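Local coordinates for protein synthesis inhibitor I (Hordeum vulgare, PDB 4FBC) that belongs to the plant ribosome-inactivating proteins, inhibitors of protein synthesis, and holds adenosine monophosphate in a pocket of its fold, at residues I87-F92 with E165-L170. The protein carries 3 engineered substitutions. Sequence-based numbering, arbitrary orientation.
With AMP (adenosine monophosphate), chain E.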
loop_
_atom_site.group_PDB
_atom_site.type_symbol
_atom_site.label_atom_id
_atom_site.label_comp_id
_atom_site.label_asym_id
_atom_site.label_seq_id
_atom_site.Cartn_x
_atom_site.Cartn_y
_atom_site.Cartn_z
ATOM N N ILE A 87 -3.076 -2.179 4.601
ATOM C CA ILE A 87 -2.220 -2.292 3.412
ATOM C C ILE A 87 -0.717 -2.438 3.737
ATOM O O ILE A 87 0.151 -2.010 2.975
ATOM C CB ILE A 87 -2.488 -1.144 2.400
ATOM C CG1 ILE A 87 -3.983 -0.783 2.390
ATOM C CG2 ILE A 87 -2.032 -1.550 0.977
ATOM C CD1 ILE A 87 -4.331 0.427 1.473
ATOM N N TYR A 88 -0.407 -3.069 4.869
ATOM C CA TYR A 88 0.987 -3.339 5.215
ATOM C C TYR A 88 1.484 -4.553 4.476
ATOM O O TYR A 88 0.851 -5.604 4.521
ATOM C CB TYR A 88 1.141 -3.639 6.703
ATOM C CG TYR A 88 1.161 -2.439 7.616
ATOM C CD1 TYR A 88 0.608 -1.233 7.231
ATOM C CD2 TYR A 88 1.734 -2.530 8.883
ATOM C CE1 TYR A 88 0.620 -0.138 8.078
ATOM C CE2 TYR A 88 1.753 -1.445 9.739
ATOM C CZ TYR A 88 1.195 -0.252 9.330
ATOM O OH TYR A 88 1.204 0.830 10.178
ATOM N N LEU A 89 2.638 -4.421 3.831
ATOM C CA LEU A 89 3.303 -5.574 3.233
ATOM C C LEU A 89 3.951 -6.367 4.359
ATOM O O LEU A 89 4.658 -5.795 5.180
ATOM C CB LEU A 89 4.385 -5.113 2.262
ATOM C CG LEU A 89 5.249 -6.207 1.635
ATOM C CD1 LEU A 89 4.416 -7.206 0.814
ATOM C CD2 LEU A 89 6.356 -5.566 0.785
ATOM N N GLU A 90 3.724 -7.676 4.398
ATOM C CA GLU A 90 4.362 -8.492 5.437
ATOM C C GLU A 90 5.057 -9.744 4.921
ATOM O O GLU A 90 5.946 -10.277 5.587
ATOM C CB GLU A 90 3.373 -8.853 6.548
ATOM C CG GLU A 90 2.920 -7.677 7.409
ATOM C CD GLU A 90 4.049 -7.026 8.205
ATOM O OE1 GLU A 90 5.148 -7.613 8.323
ATOM O OE2 GLU A 90 3.834 -5.910 8.714
ATOM N N GLY A 91 4.666 -10.206 3.738
ATOM C CA GLY A 91 5.241 -11.416 3.175
ATOM C C GLY A 91 5.421 -11.384 1.669
ATOM O O GLY A 91 4.724 -10.653 0.965
ATOM N N PHE A 92 6.380 -12.158 1.167
ATOM C CA PHE A 92 6.490 -12.381 -0.276
ATOM C C PHE A 92 6.967 -13.799 -0.549
ATOM O O PHE A 92 7.699 -14.385 0.247
ATOM C CB PHE A 92 7.392 -11.348 -0.961
ATOM C CG PHE A 92 8.833 -11.415 -0.544
ATOM C CD1 PHE A 92 9.711 -12.294 -1.162
ATOM C CD2 PHE A 92 9.313 -10.579 0.450
ATOM C CE1 PHE A 92 11.038 -12.353 -0.781
ATOM C CE2 PHE A 92 10.644 -10.626 0.834
ATOM C CZ PHE A 92 11.505 -11.512 0.218
ATOM N N GLU A 165 16.295 -2.719 -1.054
ATOM C CA GLU A 165 15.931 -1.783 -2.107
ATOM C C GLU A 165 14.761 -2.326 -2.922
ATOM O O GLU A 165 13.876 -1.572 -3.330
ATOM C CB GLU A 165 17.148 -1.500 -2.994
ATOM C CG GLU A 165 18.313 -0.898 -2.215
ATOM C CD GLU A 165 19.592 -0.763 -3.034
ATOM O OE1 GLU A 165 19.651 -1.307 -4.161
ATOM O OE2 GLU A 165 20.542 -0.112 -2.541
ATOM N N ALA A 166 14.752 -3.639 -3.138
ATOM C CA ALA A 166 13.658 -4.285 -3.861
ATOM C C ALA A 166 12.324 -4.152 -3.119
ATOM O O ALA A 166 11.311 -3.784 -3.713
ATOM C CB ALA A 166 13.969 -5.737 -4.122
ATOM N N VAL A 167 12.314 -4.473 -1.827
ATOM C CA VAL A 167 11.117 -4.251 -1.016
ATOM C C VAL A 167 10.646 -2.792 -1.029
ATOM O O VAL A 167 9.446 -2.523 -1.156
ATOM C CB VAL A 167 11.329 -4.734 0.438
ATOM C CG1 VAL A 167 10.164 -4.282 1.334
ATOM C CG2 VAL A 167 11.466 -6.235 0.452
ATOM N N THR A 168 11.587 -1.854 -0.914
ATOM C CA THR A 168 11.263 -0.430 -0.889
ATOM C C THR A 168 10.584 -0.032 -2.199
ATOM O O THR A 168 9.573 0.693 -2.211
ATOM C CB THR A 168 12.525 0.433 -0.694
ATOM O OG1 THR A 168 13.199 0.033 0.506
ATOM C CG2 THR A 168 12.165 1.901 -0.594
ATOM N N THR A 169 11.144 -0.538 -3.295
ATOM C CA THR A 169 10.624 -0.271 -4.638
ATOM C C THR A 169 9.175 -0.742 -4.749
ATOM O O THR A 169 8.304 -0.004 -5.227
ATOM C CB THR A 169 11.472 -0.981 -5.711
ATOM O OG1 THR A 169 12.822 -0.492 -5.652
ATOM C CG2 THR A 169 10.894 -0.710 -7.108
ATOM N N LEU A 170 8.907 -1.960 -4.290
ATOM C CA LEU A 170 7.554 -2.494 -4.364
ATOM C C LEU A 170 6.577 -1.788 -3.429
ATOM O O LEU A 170 5.416 -1.595 -3.778
ATOM C CB LEU A 170 7.543 -4.002 -4.117
ATOM C CG LEU A 170 8.386 -4.836 -5.074
ATOM C CD1 LEU A 170 8.134 -6.315 -4.850
ATOM C CD2 LEU A 170 8.086 -4.450 -6.533
HETATM P P AMP E . 3.689 2.473 12.283
HETATM O O1P AMP E . 5.134 2.019 12.341
HETATM O O2P AMP E . 3.263 3.625 13.169
HETATM O O3P AMP E . 2.775 1.289 12.522
HETATM O "O5'" AMP E . 3.292 2.786 10.770
HETATM C "C5'" AMP E . 3.286 4.116 10.268
HETATM C "C4'" AMP E . 3.019 4.137 8.783
HETATM O "O4'" AMP E . 4.139 3.537 8.080
HETATM C "C3'" AMP E . 1.810 3.334 8.316
HETATM O "O3'" AMP E . 0.584 4.037 8.462
HETATM C "C2'" AMP E . 2.158 3.000 6.871
HETATM O "O2'" AMP E . 1.888 4.116 6.022
HETATM C "C1'" AMP E . 3.678 2.810 6.961
HETATM N N9 AMP E . 4.067 1.389 7.130
HETATM C C8 AMP E . 4.643 0.848 8.230
HETATM N N7 AMP E . 4.891 -0.479 8.070
HETATM C C5 AMP E . 4.477 -0.813 6.827
HETATM C C6 AMP E . 4.452 -2.049 6.000
HETATM N N6 AMP E . 4.928 -3.227 6.488
HETATM N N1 AMP E . 3.939 -1.958 4.741
HETATM C C2 AMP E . 3.458 -0.795 4.250
HETATM N N3 AMP E . 3.457 0.363 4.940
HETATM C C4 AMP E . 3.948 0.421 6.209
#
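L89 and V167 meet where the beginning of strand 89-93 passes helix 157-179, their CA atoms 9.0 Å apart, and no hydrogen bond joins 87-92 to 165-170. Beyond L89 the strand carries a classic beta bulge, in which E90 and G91 both face A81 of strand 78-83. The contact is small, buried and apolar. L89 extends its CG anti to the backbone N (chi1 175°), and its CD2 branch reaches CG1 of V167 at 4.1 Å, the two side chains running at a slant to each other. The second V167 methyl, CG2, approaches the F92 ring obliquely and more loosely, 4.5 Å from CE2, so the two branches of one valine face two residues of the strand; L80 and L171 also pack on L89.

The backbone of L89 grips the adenine of adenosine monophosphate: its N donates to N1 of the ligand at 2.9 Å, and its O accepts from N6 in a straighter bond (N-H...O 167°). These paired bonds fix the base in rotation, while the Y88 ring lies over it, C5 of the ligand sitting over the ring centre, 3.7 Å above its plane. Y88 OH donates to phosphate O3P (2.9 Å), which lies in the ring plane. A tyrosine stacked on a base read by the neighbouring backbone is characteristic of the adenine pocket of ribosome-inactivating proteins, here with the base-binding leucine packed against helix 157-179.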